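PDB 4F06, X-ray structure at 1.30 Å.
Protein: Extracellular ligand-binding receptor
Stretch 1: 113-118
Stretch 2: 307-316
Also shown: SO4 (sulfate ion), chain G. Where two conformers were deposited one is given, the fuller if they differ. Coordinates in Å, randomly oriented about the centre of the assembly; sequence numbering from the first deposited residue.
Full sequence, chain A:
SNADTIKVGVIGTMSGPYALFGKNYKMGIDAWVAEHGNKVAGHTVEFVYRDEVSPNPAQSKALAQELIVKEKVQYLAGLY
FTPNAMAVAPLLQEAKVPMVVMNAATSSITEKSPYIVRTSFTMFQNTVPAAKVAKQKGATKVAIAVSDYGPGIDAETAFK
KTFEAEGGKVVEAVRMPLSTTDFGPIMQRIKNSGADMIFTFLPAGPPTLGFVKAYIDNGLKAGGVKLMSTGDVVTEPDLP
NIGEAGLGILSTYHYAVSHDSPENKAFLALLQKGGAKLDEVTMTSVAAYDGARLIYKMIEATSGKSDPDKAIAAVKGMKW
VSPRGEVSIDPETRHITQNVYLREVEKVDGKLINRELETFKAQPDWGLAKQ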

# COMPACT_ATOMS: atom_id res chain seq x y z
N SER A 113 -1.68 5.59 17.78
CA SER A 113 -2.22 4.68 18.78
C SER A 113 -1.16 3.66 19.07
O SER A 113 -0.52 3.20 18.14
N PRO A 114 -1.06 3.17 20.32
CA PRO A 114 -0.14 2.06 20.61
C PRO A 114 -0.62 0.74 20.00
O PRO A 114 0.15 -0.21 19.91
N TYR A 115 -1.88 0.68 19.55
CA TYR A 115 -2.48 -0.59 19.14
C TYR A 115 -2.63 -0.72 17.62
O TYR A 115 -3.42 -1.52 17.16
N ILE A 116 -1.86 0.05 16.86
CA ILE A 116 -1.85 -0.10 15.42
C ILE A 116 -0.59 -0.89 15.00
O ILE A 116 0.53 -0.65 15.51
N VAL A 117 -0.78 -1.84 14.08
CA VAL A 117 0.35 -2.45 13.37
C VAL A 117 0.05 -2.40 11.89
O VAL A 117 -1.11 -2.52 11.53
N ARG A 118 1.06 -2.18 11.05
CA ARG A 118 0.80 -1.96 9.62
C ARG A 118 1.53 -3.00 8.79
O ARG A 118 2.74 -3.17 8.93
N ASP A 307 -7.03 -8.61 24.81
CA ASP A 307 -5.93 -8.16 25.66
C ASP A 307 -4.94 -7.46 24.71
O ASP A 307 -3.94 -8.06 24.27
N PRO A 308 -5.26 -6.22 24.31
CA PRO A 308 -4.47 -5.57 23.26
C PRO A 308 -3.01 -5.35 23.63
O PRO A 308 -2.16 -5.43 22.76
N ASP A 309 -2.69 -5.13 24.91
CA ASP A 309 -1.26 -4.97 25.25
C ASP A 309 -0.49 -6.26 24.92
O ASP A 309 0.60 -6.21 24.36
N LYS A 310 -1.05 -7.42 25.29
CA LYS A 310 -0.39 -8.70 25.06
C LYS A 310 -0.38 -9.00 23.55
O LYS A 310 0.61 -9.48 23.00
N ALA A 311 -1.48 -8.67 22.85
CA ALA A 311 -1.57 -8.94 21.41
C ALA A 311 -0.49 -8.15 20.65
O ALA A 311 0.24 -8.71 19.82
N ILE A 312 -0.38 -6.85 20.94
CA ILE A 312 0.61 -6.03 20.23
C ILE A 312 2.01 -6.48 20.60
O ILE A 312 2.90 -6.49 19.71
N ALA A 313 2.27 -6.83 21.87
CA ALA A 313 3.61 -7.26 22.24
C ALA A 313 4.00 -8.52 21.45
O ALA A 313 5.18 -8.69 21.14
N ALA A 314 3.02 -9.37 21.16
CA ALA A 314 3.33 -10.62 20.48
C ALA A 314 3.75 -10.44 19.03
O ALA A 314 4.49 -11.27 18.51
N VAL A 315 3.26 -9.38 18.36
CA VAL A 315 3.64 -9.18 16.95
C VAL A 315 4.87 -8.31 16.77
O VAL A 315 5.52 -8.40 15.74
N LYS A 316 5.20 -7.48 17.76
CA LYS A 316 6.43 -6.70 17.67
C LYS A 316 7.63 -7.62 17.54
O LYS A 316 7.77 -8.57 18.32

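A turn leading into a strand packs here against one side of a helix, and most of the contact is built around a single tyrosine. Ser113 does not reach the helix, yet it prepares the approach: with chi1 in t, its OG accepts a hydrogen bond from Tyr115 N at 3.1 Å, inside the type I turn that runs from Ser113 to Ile116.

Pro114 points sideways and its ring stays clear of the helix, so its contribution comes from the backbone. Pro114 O lies 3.8 Å from Ile312 CG2, and a water sits 2.8 Å from Pro114 O. That water accepts from Lys316 NZ at 3.1 Å and lies 2.7 Å from O1 of a sulfate ion, probably a passenger from the crystallisation liquor. The extended lysine, m at chi1 and t at the other three angles, also reaches the sulfate directly, Lys316 NZ to SO4 O3 at 2.9 Å. The polar margin is therefore bridged by solvent and ion, with no direct bond from the lysine to the turn.

Tyr115 is the centre of the contact and has the largest area covered. Its CA-to-CB bond points sideways, but with chi1 in m the ring extends along the first turns of the helix. Pro308, which points toward the turn, sets its CB over one ring face, 3.5 Å from the centroid of the Tyr115 ring and only 12° off the normal, a close CH-pi contact. Ile312, one helical turn later, meets the ring obliquely, Tyr115 CD1 to Ile312 CG1 at 4.0 Å. At the ring's edge the phenol finds its polar partner: Tyr115 OH donates to Asp309 OD1 at 2.6 Å, a short bond and the only direct hydrogen bond between the stretches. Asp309 starts out pointing away, and its m rotamer brings the carboxylate back to the hydroxyl. Apolar packing on the face and a polar anchor at the tip thus fix the same ring.

Ile116 turns its side chain away as the strand begins. The helix still meets the backbone here: Ile312, m at both chi angles, brings CD1 to 3.8 Å from Tyr115 O.

Val117 points back toward the helix, as strand alternation predicts. Its chi1 is p in the conformer given, and its CG2 lies 4.3 Å from CG2 of Val315, itself m, in a looser apolar contact. Pro308, Ile312 and Val315 follow helical spacing of four and three residues, which aligns them on the packed side. Arg118 is out of reach, its guanidinium hydrogen-bonded elsewhere in the structure.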

# COMPACT_ATOMS: atom_id res chain seq x y z
CB SER A 113 -3.43 3.91 18.22
OG SER A 113 -3.91 2.97 19.16
CB PRO A 114 -0.17 1.95 22.15
CG PRO A 114 -1.52 2.51 22.53
CD PRO A 114 -1.72 3.67 21.54
CB TYR A 115 -3.84 -0.80 19.83
CG TYR A 115 -3.81 -0.89 21.34
CD1 TYR A 115 -2.66 -1.26 22.06
CD2 TYR A 115 -4.97 -0.62 22.05
CE1 TYR A 115 -2.68 -1.34 23.46
CE2 TYR A 115 -5.02 -0.76 23.41
CZ TYR A 115 -3.87 -1.08 24.12
OH TYR A 115 -3.94 -1.23 25.49
CB ILE A 116 -1.78 1.30 14.74
CG1 ILE A 116 -3.11 1.99 14.92
CG2 ILE A 116 -1.45 1.15 13.25
CD1 ILE A 116 -3.09 3.45 14.54
CB VAL A 117 0.64 -3.88 13.90
CG1 VAL A 117 -0.59 -4.79 13.71
CG2 VAL A 117 1.91 -4.49 13.29
CB ARG A 118 1.23 -0.52 9.22
CG ARG A 118 1.11 -0.27 7.72
CD ARG A 118 1.00 1.21 7.39
NE ARG A 118 2.02 2.00 8.09
CZ ARG A 118 1.94 3.34 8.20
NH1 ARG A 118 0.91 3.99 7.60
NH2 ARG A 118 2.85 4.02 8.90
CB ASP A 307 -5.30 -9.34 26.40
CG ASP A 307 -4.17 -8.92 27.34
OD1 ASP A 307 -3.71 -7.74 27.31
OD2 ASP A 307 -3.67 -9.81 28.08
CB PRO A 308 -5.19 -4.23 23.05
CG PRO A 308 -5.94 -4.00 24.36
CD PRO A 308 -6.41 -5.38 24.75
CB ASP A 309 -1.09 -4.66 26.76
CG ASP A 309 -1.48 -3.24 27.14
OD1 ASP A 309 -1.71 -2.38 26.29
OD2 ASP A 309 -1.52 -2.97 28.37
CB LYS A 310 -1.12 -9.81 25.82
CG LYS A 310 -0.42 -11.15 25.74
CD LYS A 310 -0.98 -12.20 26.69
CE LYS A 310 -0.93 -11.80 28.14
NZ LYS A 310 -1.48 -12.94 28.92
CB ALA A 311 -2.96 -8.54 20.89
CB ILE A 312 0.36 -4.54 20.52
CG1 ILE A 312 -0.91 -4.10 19.81
CG2 ILE A 312 1.57 -3.68 20.20
CD1 ILE A 312 -0.76 -3.92 18.29
CB ALA A 313 3.66 -7.52 23.73
CB ALA A 314 2.09 -11.51 20.52
CB VAL A 315 2.48 -8.69 16.08
CG1 VAL A 315 1.35 -9.73 16.14
CG2 VAL A 315 2.03 -7.30 16.49
CB LYS A 316 6.58 -5.85 18.91
CG LYS A 316 5.65 -4.62 18.93
CD LYS A 316 5.93 -3.82 20.22
CE LYS A 316 5.09 -2.54 20.22
NZ LYS A 316 5.23 -1.84 21.54
S SO4 G . 4.66 2.37 21.51
O1 SO4 G . 3.21 2.26 21.79
O2 SO4 G . 5.41 2.95 22.66
O3 SO4 G . 5.23 1.03 21.22
O4 SO4 G . 4.87 3.33 20.35
O HOH W 1 2.52 -0.36 21.37